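PDB 4HXF: peptidase S9 prolyl oligopeptidase catalytic domain-containing protein from Pyrococcus horikoshii, which probably acts as a serine-type acylaminoacyl peptidase, cleaving short peptides inside a self-compartmentalizing hexamer. Local coordinates for residues S487-S492 against L540-E545; S501-W506 against D546-L551. All blocks are in the same frame, centred on the assembly; numbering follows the deposited sequence.

Interaction 1 (S487-S492 against L540-E545); sequences SENGIS and LIHSLE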
ATOM      1  N   SER A 487      17.504 -24.396  33.098  1.00 11.65           N
ATOM      2  CA  SER A 487      18.343 -23.220  33.435  1.00 12.45           C
ATOM      3  C   SER A 487      18.081 -22.124  32.426  1.00 12.79           C
ATOM      4  O   SER A 487      18.226 -22.339  31.224  1.00 12.81           O
ATOM      5  CB  SER A 487      19.799 -23.646  33.340  1.00 12.64           C
ATOM      6  OG  SER A 487      20.712 -22.542  33.292  1.00 12.24           O
ATOM      7  N   GLU A 488      17.757 -20.937  32.885  1.00 12.13           N
ATOM      8  CA  GLU A 488      17.334 -19.842  31.968  1.00 12.36           C
ATOM      9  C   GLU A 488      18.178 -18.610  32.201  1.00 12.76           C
ATOM     10  O   GLU A 488      18.435 -18.183  33.317  1.00 12.37           O
ATOM     11  CB  GLU A 488      15.890 -19.472  32.185  1.00 13.87           C
ATOM     12  CG  GLU A 488      14.965 -20.622  32.388  1.00 14.77           C
ATOM     13  CD  GLU A 488      13.524 -20.213  32.275  1.00 15.81           C
ATOM     14  OE1 GLU A 488      13.261 -19.332  31.402  1.00 16.48           O
ATOM     15  OE2 GLU A 488      12.688 -20.713  33.115  1.00 14.97           O
ATOM     16  N   ASN A 489      18.703 -18.062  31.097  1.00 12.81           N
ATOM     17  CA  ASN A 489      19.339 -16.770  31.109  1.00 11.87           C
ATOM     18  C   ASN A 489      20.364 -16.687  32.264  1.00 11.95           C
ATOM     19  O   ASN A 489      20.431 -15.707  33.006  1.00 12.87           O
ATOM     20  CB  ASN A 489      18.320 -15.633  31.173  1.00 12.48           C
ATOM     21  CG  ASN A 489      17.445 -15.576  29.957  1.00 11.87           C
ATOM     22  OD1 ASN A 489      16.493 -16.423  29.827  1.00 15.21           O
ATOM     23  ND2 ASN A 489      17.736 -14.631  29.047  1.00 14.86           N
ATOM     24  N   GLY A 490      21.156 -17.764  32.366  1.00 12.79           N
ATOM     25  CA  GLY A 490      22.019 -18.050  33.512  1.00 14.38           C
ATOM     26  C   GLY A 490      23.461 -17.607  33.393  1.00 12.26           C
ATOM     27  O   GLY A 490      23.785 -16.834  32.579  1.00 13.40           O
ATOM     28  N   ILE A 491      24.278 -18.106  34.268  1.00 13.19           N
ATOM     29  CA  ILE A 491      25.719 -18.058  34.172  1.00 12.87           C
ATOM     30  C   ILE A 491      26.305 -19.442  34.247  1.00 12.44           C
ATOM     31  O   ILE A 491      25.976 -20.214  35.114  1.00 12.46           O
ATOM     32  CB  ILE A 491      26.309 -17.173  35.326  1.00 13.20           C
ATOM     33  CG1 ILE A 491      25.741 -15.773  35.330  1.00 14.25           C
ATOM     34  CG2 ILE A 491      27.859 -17.154  35.213  1.00 12.65           C
ATOM     35  CD1 ILE A 491      24.633 -15.586  36.421  1.00 16.82           C
ATOM     36  N   SER A 492      27.163 -19.725  33.275  1.00 12.82           N
ATOM     37  CA  SER A 492      28.061 -20.871  33.238  1.00 12.43           C
ATOM     38  C   SER A 492      29.550 -20.508  33.437  1.00 11.19           C
ATOM     39  O   SER A 492      30.273 -21.409  33.873  1.00 12.59           O
ATOM     40  CB  SER A 492      27.934 -21.798  32.004  1.00 13.06           C
ATOM     41  OG  SER A 492      28.280 -21.152  30.806  1.00 12.96           O
ATOM     42  N   LEU A 540      18.258 -25.642  28.468  1.00 13.53           N
ATOM     43  CA  LEU A 540      18.764 -24.264  28.554  1.00 11.97           C
ATOM     44  C   LEU A 540      17.848 -23.352  27.762  1.00 11.61           C
ATOM     45  O   LEU A 540      17.419 -23.663  26.620  1.00 13.96           O
ATOM     46  CB  LEU A 540      20.221 -24.165  28.016  1.00 12.08           C
ATOM     47  CG  LEU A 540      21.246 -24.780  28.948  1.00 12.04           C
ATOM     48  CD1 LEU A 540      22.510 -25.229  28.119  1.00 14.48           C
ATOM     49  CD2 LEU A 540      21.585 -23.779  30.118  1.00 12.00           C
ATOM     50  N   ILE A 541      17.415 -22.230  28.403  1.00 12.39           N
ATOM     51  CA  ILE A 541      16.596 -21.236  27.732  1.00 12.98           C
ATOM     52  C   ILE A 541      17.378 -19.965  27.762  1.00 13.86           C
ATOM     53  O   ILE A 541      17.892 -19.561  28.839  1.00 13.37           O
ATOM     54  CB  ILE A 541      15.249 -21.051  28.483  1.00 14.09           C
ATOM     55  CG1 ILE A 541      14.407 -22.302  28.387  1.00 14.48           C
ATOM     56  CG2 ILE A 541      14.483 -19.860  27.845  1.00 15.15           C
ATOM     57  CD1 ILE A 541      13.097 -22.397  29.165  1.00 14.44           C
ATOM     58  N   HIS A 542      17.414 -19.257  26.633  1.00 13.44           N
ATOM     59  CA  HIS A 542      18.080 -17.971  26.547  1.00 13.20           C
ATOM     60  C   HIS A 542      17.338 -17.086  25.579  1.00 14.88           C
ATOM     61  O   HIS A 542      16.406 -17.511  24.924  1.00 12.96           O
ATOM     62  CB  HIS A 542      19.522 -18.097  26.110  1.00 14.89           C
ATOM     63  CG  HIS A 542      20.422 -17.096  26.809  1.00 14.30           C
ATOM     64  ND1 HIS A 542      21.086 -17.406  27.999  1.00 16.28           N
ATOM     65  CD2 HIS A 542      20.714 -15.744  26.519  1.00 14.95           C
ATOM     66  CE1 HIS A 542      21.778 -16.311  28.378  1.00 15.93           C
ATOM     67  NE2 HIS A 542      21.509 -15.294  27.558  1.00 15.33           N
ATOM     68  N   SER A 543      17.583 -15.762  25.654  1.00 14.01           N
ATOM     69  CA  SER A 543      16.987 -14.844  24.734  1.00 14.84           C
ATOM     70  C   SER A 543      18.020 -13.934  24.173  1.00 15.80           C
ATOM     71  O   SER A 543      19.011 -13.596  24.837  1.00 16.94           O
ATOM     72  CB  SER A 543      15.940 -14.022  25.468  1.00 15.27           C
ATOM     73  OG  SER A 543      16.459 -13.382  26.603  1.00 16.73           O
ATOM     74  N   LEU A 544      17.822 -13.517  22.951  1.00 15.99           N
ATOM     75  CA  LEU A 544      18.915 -12.810  22.181  1.00 16.41           C
ATOM     76  C   LEU A 544      19.177 -11.384  22.565  1.00 20.51           C
ATOM     77  O   LEU A 544      20.168 -10.802  22.146  1.00 20.72           O
ATOM     78  CB  LEU A 544      18.721 -12.863  20.685  1.00 16.64           C
ATOM     79  CG  LEU A 544      18.989 -14.257  20.076  1.00 19.30           C
ATOM     80  CD1 LEU A 544      18.764 -14.237  18.519  1.00 20.17           C
ATOM     81  CD2 LEU A 544      20.409 -14.750  20.390  1.00 19.29           C
ATOM     82  N   GLU A 545      18.292 -10.781  23.374  1.00 15.98           N
ATOM     83  CA  GLU A 545      18.499  -9.386  23.765  1.00 17.69           C
ATOM     84  C   GLU A 545      18.854  -9.300  25.241  1.00 15.75           C
ATOM     85  O   GLU A 545      18.754  -8.216  25.857  1.00 16.28           O
ATOM     86  CB  GLU A 545      17.287  -8.505  23.367  1.00 18.93           C
ATOM     87  CG  GLU A 545      16.987  -8.517  21.888  1.00 21.77           C
ATOM     88  CD  GLU A 545      15.655  -7.812  21.573  1.00 25.11           C
ATOM     89  OE1 GLU A 545      14.569  -8.223  22.000  1.00 25.04           O
ATOM     90  OE2 GLU A 545      15.763  -6.773  20.932  1.00 30.41           O
TER

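Interaction 2 (S501-W506 against D546-L551); sequences SDIGLW and DYRCPL. With Y3A (N-[(benzyloxy)carbonyl]glycyl-N-[(2S,3R)-4-chloro-3-hydroxy-1-phenylbutan-2-yl]glycinamide), chain B.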
ATOM      1  N   SER A 501      29.138  -8.889  29.826  1.00 14.15           N
ATOM      2  CA  SER A 501      27.831  -8.404  30.238  1.00 14.21           C
ATOM      3  C   SER A 501      27.783  -6.927  30.494  1.00 13.09           C
ATOM      4  O   SER A 501      28.777  -6.258  30.630  1.00 14.07           O
ATOM      5  CB  SER A 501      27.318  -9.116  31.439  1.00 14.34           C
ATOM      6  OG  SER A 501      28.015  -8.710  32.607  1.00 14.44           O
ATOM      7  N   ASP A 502      26.574  -6.418  30.528  1.00 12.43           N
ATOM      8  CA  ASP A 502      26.401  -4.997  30.751  1.00 13.12           C
ATOM      9  C   ASP A 502      27.000  -4.469  32.045  1.00 12.37           C
ATOM     10  O   ASP A 502      27.538  -3.344  32.057  1.00 14.26           O
ATOM     11  CB  ASP A 502      24.945  -4.623  30.578  1.00 12.90           C
ATOM     12  CG  ASP A 502      23.981  -5.305  31.544  1.00 12.79           C
ATOM     13  OD1 ASP A 502      24.326  -6.131  32.337  1.00 13.57           O
ATOM     14  OD2 ASP A 502      22.811  -4.952  31.405  1.00 13.27           O
ATOM     15  N   ILE A 503      26.790  -5.213  33.137  1.00 13.35           N
ATOM     16  CA  ILE A 503      27.234  -4.767  34.454  1.00 13.01           C
ATOM     17  C   ILE A 503      28.481  -5.462  34.954  1.00 14.92           C
ATOM     18  O   ILE A 503      28.968  -5.204  36.064  1.00 13.10           O
ATOM     19  CB  ILE A 503      26.083  -4.933  35.454  1.00 12.96           C
ATOM     20  CG1 ILE A 503      25.758  -6.366  35.758  1.00 14.15           C
ATOM     21  CG2 ILE A 503      24.873  -4.045  35.059  1.00 13.31           C
ATOM     22  CD1 ILE A 503      24.756  -6.626  36.923  1.00 14.47           C
ATOM     23  N   GLY A 504      29.054  -6.351  34.151  1.00 11.98           N
ATOM     24  CA  GLY A 504      30.092  -7.162  34.666  1.00 12.42           C
ATOM     25  C   GLY A 504      31.334  -6.523  35.126  1.00 12.47           C
ATOM     26  O   GLY A 504      31.954  -7.020  36.045  1.00 13.92           O
ATOM     27  N   LEU A 505      31.726  -5.400  34.517  1.00 13.57           N
ATOM     28  CA  LEU A 505      33.038  -4.819  34.812  1.00 14.82           C
ATOM     29  C   LEU A 505      33.121  -4.445  36.314  1.00 15.17           C
ATOM     30  O   LEU A 505      34.233  -4.543  36.883  1.00 16.73           O
ATOM     31  CB  LEU A 505      33.375  -3.613  33.937  1.00 14.06           C
ATOM     32  CG  LEU A 505      33.741  -3.832  32.487  1.00 15.63           C
ATOM     33  CD1 LEU A 505      33.984  -2.456  31.830  1.00 14.79           C
ATOM     34  CD2 LEU A 505      34.913  -4.838  32.421  1.00 14.23           C
ATOM     35  N   TRP A 506      31.984  -4.037  36.886  1.00 15.20           N
ATOM     36  CA  TRP A 506      31.978  -3.698  38.311  1.00 15.82           C
ATOM     37  C   TRP A 506      31.275  -4.722  39.127  1.00 17.96           C
ATOM     38  O   TRP A 506      31.787  -5.052  40.198  1.00 18.02           O
ATOM     39  CB  TRP A 506      31.394  -2.284  38.452  1.00 17.31           C
ATOM     40  CG  TRP A 506      30.093  -2.102  37.773  1.00 18.01           C
ATOM     41  CD1 TRP A 506      29.862  -1.677  36.490  1.00 19.50           C
ATOM     42  CD2 TRP A 506      28.826  -2.305  38.355  1.00 18.77           C
ATOM     43  NE1 TRP A 506      28.507  -1.645  36.245  1.00 20.79           N
ATOM     44  CE2 TRP A 506      27.844  -1.980  37.299  1.00 18.37           C
ATOM     45  CE3 TRP A 506      28.371  -2.717  39.635  1.00 20.38           C
ATOM     46  CZ2 TRP A 506      26.539  -2.089  37.509  1.00 20.99           C
ATOM     47  CZ3 TRP A 506      27.017  -2.825  39.817  1.00 25.21           C
ATOM     48  CH2 TRP A 506      26.128  -2.534  38.767  1.00 21.92           C
ATOM     49  N   ASP A 546      19.188 -10.441  25.853  1.00 14.17           N
ATOM     50  CA  ASP A 546      19.630 -10.449  27.251  1.00 15.48           C
ATOM     51  C   ASP A 546      21.120 -10.018  27.329  1.00 14.30           C
ATOM     52  O   ASP A 546      22.028 -10.750  26.868  1.00 15.43           O
ATOM     53  CB  ASP A 546      19.499 -11.815  27.915  1.00 14.42           C
ATOM     54  CG  ASP A 546      19.872 -11.763  29.396  1.00 14.80           C
ATOM     55  OD1 ASP A 546      20.479 -10.772  29.874  1.00 13.43           O
ATOM     56  OD2 ASP A 546      19.420 -12.667  30.150  1.00 16.42           O
ATOM     57  N   TYR A 547      21.347  -8.772  27.727  1.00 13.30           N
ATOM     58  CA  TYR A 547      22.726  -8.275  27.888  1.00 12.58           C
ATOM     59  C   TYR A 547      23.246  -8.362  29.312  1.00 13.71           C
ATOM     60  O   TYR A 547      24.431  -8.057  29.584  1.00 14.15           O
ATOM     61  CB  TYR A 547      22.877  -6.886  27.319  1.00 13.60           C
ATOM     62  CG  TYR A 547      22.335  -6.814  25.866  1.00 13.69           C
ATOM     63  CD1 TYR A 547      21.481  -5.794  25.488  1.00 16.90           C
ATOM     64  CD2 TYR A 547      22.636  -7.796  24.959  1.00 16.58           C
ATOM     65  CE1 TYR A 547      20.966  -5.775  24.212  1.00 18.94           C
ATOM     66  CE2 TYR A 547      22.089  -7.765  23.652  1.00 17.06           C
ATOM     67  CZ  TYR A 547      21.261  -6.729  23.314  1.00 18.02           C
ATOM     68  OH  TYR A 547      20.662  -6.669  22.036  1.00 21.95           O
ATOM     69  N   ARG A 548      22.371  -8.717  30.233  1.00 12.68           N
ATOM     70  CA  ARG A 548      22.732  -8.967  31.614  1.00 11.69           C
ATOM     71  C   ARG A 548      23.478 -10.271  31.815  1.00 12.17           C
ATOM     72  O   ARG A 548      24.473 -10.305  32.485  1.00 13.84           O
ATOM     73  CB  ARG A 548      21.470  -8.973  32.480  1.00 13.09           C
ATOM     74  CG  ARG A 548      21.660  -9.176  33.987  1.00 14.66           C
ATOM     75  CD  ARG A 548      22.633  -8.180  34.700  1.00 13.26           C
ATOM     76  NE  ARG A 548      22.419  -6.852  34.207  1.00 14.03           N
ATOM     77  CZ  ARG A 548      21.402  -6.073  34.549  1.00 18.38           C
ATOM     78  NH1 ARG A 548      21.173  -4.923  33.890  1.00 16.03           N
ATOM     79  NH2 ARG A 548      20.639  -6.439  35.593  1.00 17.70           N
ATOM     80  N   CYS A 549      22.965 -11.304  31.118  1.00 12.78           N
ATOM     81  CA  CYS A 549      23.596 -12.599  30.984  1.00 11.51           C
ATOM     82  C   CYS A 549      23.566 -12.891  29.481  1.00 12.75           C
ATOM     83  O   CYS A 549      22.584 -13.469  28.952  1.00 14.50           O
ATOM     84  CB  CYS A 549      22.910 -13.702  31.750  1.00 13.28           C
ATOM     85  SG  CYS A 549      22.898 -13.408  33.562  1.00 14.46           S
ATOM     86  N   PRO A 550      24.652 -12.539  28.820  1.00 12.85           N
ATOM     87  CA  PRO A 550      24.633 -12.756  27.383  1.00 12.49           C
ATOM     88  C   PRO A 550      24.605 -14.221  26.980  1.00 13.18           C
ATOM     89  O   PRO A 550      24.771 -15.129  27.761  1.00 13.16           O
ATOM     90  CB  PRO A 550      25.911 -12.057  26.886  1.00 13.62           C
ATOM     91  CG  PRO A 550      26.248 -11.042  27.958  1.00 14.63           C
ATOM     92  CD  PRO A 550      25.820 -11.691  29.233  1.00 13.72           C
ATOM     93  N   LEU A 551      24.288 -14.378  25.686  1.00 12.70           N
ATOM     94  CA  LEU A 551      24.059 -15.728  25.055  1.00 12.63           C
ATOM     95  C   LEU A 551      25.101 -16.772  25.354  1.00 12.12           C
ATOM     96  O   LEU A 551      24.769 -17.945  25.497  1.00 12.91           O
ATOM     97  CB  LEU A 551      23.838 -15.536  23.585  1.00 13.21           C
ATOM     98  CG  LEU A 551      23.500 -16.889  22.839  1.00 13.54           C
ATOM     99  CD1 LEU A 551      22.186 -17.563  23.303  1.00 12.49           C
ATOM    100  CD2 LEU A 551      23.502 -16.590  21.283  1.00 16.18           C
TER
HETATM  101  N3  Y3A B 701      20.498  -7.196  39.487  1.00 31.19           N
HETATM  102  CA3 Y3A B 701      21.482  -8.294  39.547  1.00 29.62           C
HETATM  103  C3  Y3A B 701      21.290  -9.075  38.243  1.00 23.84           C
HETATM  104  O3  Y3A B 701      20.775  -8.687  37.214  1.00 22.30           O
HETATM  105  C4  Y3A B 701      19.951 -12.062  37.320  1.00 17.83           C
HETATM  106  O4  Y3A B 701      19.844 -12.664  38.558  1.00 19.01           O
HETATM  107  CA4 Y3A B 701      21.336 -11.448  37.217  1.00 14.44           C
HETATM  108  N4  Y3A B 701      21.494 -10.602  38.429  1.00 19.47           N
HETATM  109  CB4 Y3A B 701      22.530 -12.430  37.405  1.00 16.03           C
HETATM  110  CG4 Y3A B 701      23.868 -11.775  37.315  1.00 16.26           C
HETATM  111  CD1 Y3A B 701      24.381 -11.149  36.168  1.00 18.37           C
HETATM  112  CD2 Y3A B 701      24.719 -11.839  38.410  1.00 19.95           C
HETATM  113  CE1 Y3A B 701      25.638 -10.575  36.114  1.00 18.86           C
HETATM  114  CE2 Y3A B 701      25.980 -11.263  38.377  1.00 18.80           C
HETATM  115  CZ4 Y3A B 701      26.418 -10.620  37.261  1.00 18.58           C
HETATM  116  C15 Y3A B 701      18.780 -11.213  36.698  1.00 18.18           C

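Interaction 1 (S487-S492 against L540-E545)
Asn489 carries its CG beside the backbone N and anti to the carbonyl carbon (chi1 -64°), while Ser543 holds OG between its own N and carbonyl carbon (chi1 55°); with these turns the amide and the hydroxyl meet at the C-terminal ends of two neighbouring parallel strands, 484-488 and 538-543, of the alpha/beta-hydrolase sheet. ND2 of Asn489 donates to OG of Ser543 at 3.0 Å, the oxygen lying close to the plane of the amide; this OG is also hydrogen-bonded to the carbonyl O of Gly576. The same nitrogen of Asn489 also donates to OD2 of Asp546, the probable acid of a Ser-His-Asp triad, and OD1 of Asn489 accepts from NE2 of His580, so partners at both ends fix the rotation of the amide. An alanine in place of Asn489 would probably leave Asp546 and Ser543 each without one hydrogen-bond donor and His580 without its acceptor. ND2 of Asn489 lies 4.0 Å above the plane of the His542 ring, over its centre; ND1 of that ring bonds Ser554 and its NE2 bonds the carbonyl of Cys549.

Behind this polar tip the strands pair in regular parallel fashion. N of Ile541 donates to O of Ser487 at 2.9 Å, and N of Asn489 reaches O of Ile541 at 2.8 Å. On one face of the sheet Glu488 and Ile541 run side by side, pointing the same way, and the aliphatic part of the glutamate packs on the isoleucine before OE1 goes on to a salt bridge with Arg592. On the face of Ser487 and Leu540 contact is made through a single methyl: OG of Ser487, bonded to Asn473, touches CD2 of Leu540 at 3.5 Å.

Interaction 2 (S501-W506 against D546-L551)
Asp502 and Arg548 meet with their flat ends nearly coplanar, carboxylate and guanidinium planes 30° apart, in a side-on salt bridge. NE of Arg548 donates to OD1 of Asp502 at 2.8 Å in an almost straight bond that uses the syn lone pair, and NH1 of Arg548 reaches OD2 of Asp502 at 3.0 Å. The arginine comes to this position by bending at chi2 and chi3 (55° and 42°), for its CB points away from the segment it grips. With two nitrogens engaged by the carboxylate, the plane of the guanidinium is set, and NH2 of Arg548 is directed to the inhibitor, donating to O3 of Y3A at 2.8 Å. Asp502 is thus a second-shell residue that orients a first-shell one in the inhibitor pocket. Ile503 crosses the arginine chain: its CG2 lies over one face of the guanidinium, and its CD1 touches CD of Arg548 at 3.4 Å. SG of Cys549 approaches the phenyl ring of the inhibitor, 3.8 Å from CD1 of Y3A.

The backbones are tied by N of Asp502 donating to O of Tyr547 at 2.9 Å. Within the loop, OD1 of Asp546 accepts from N of Cys549 at 2.8 Å, an Asx motif spanning the turn that bears Arg548, while OD2 of Asp546 bonds His578. Residues 546-551 link strand 538-543 to helix 552-563, and residues 501-503 link helix 494-500 to helix 504-511; from strand 140-141, Phe141 touches Asp502, Ile503 and Arg548, and Trp140 stacks on Tyr547 and touches Pro550.

How the interactions relate
The two interactions illustrate how an alpha/beta hydrolase builds its active site at the ends of its sheet strands. Their centres are about 12 Å apart, and their segments alternate along the chain: 487-492, 501-506, 540-545, then 546-551. The last two are continuous, so the chain passes from strand 538-543 in interaction 1 straight into the pocket loop of interaction 2. The two contacts also touch through two polar pairs that run from 487-492 and 540-545 to the loop 546-551. Interaction 1 thus ties the sheet framework to the loop that carries the likely triad acid, while interaction 2 ties that loop to the helical region beside the inhibitor.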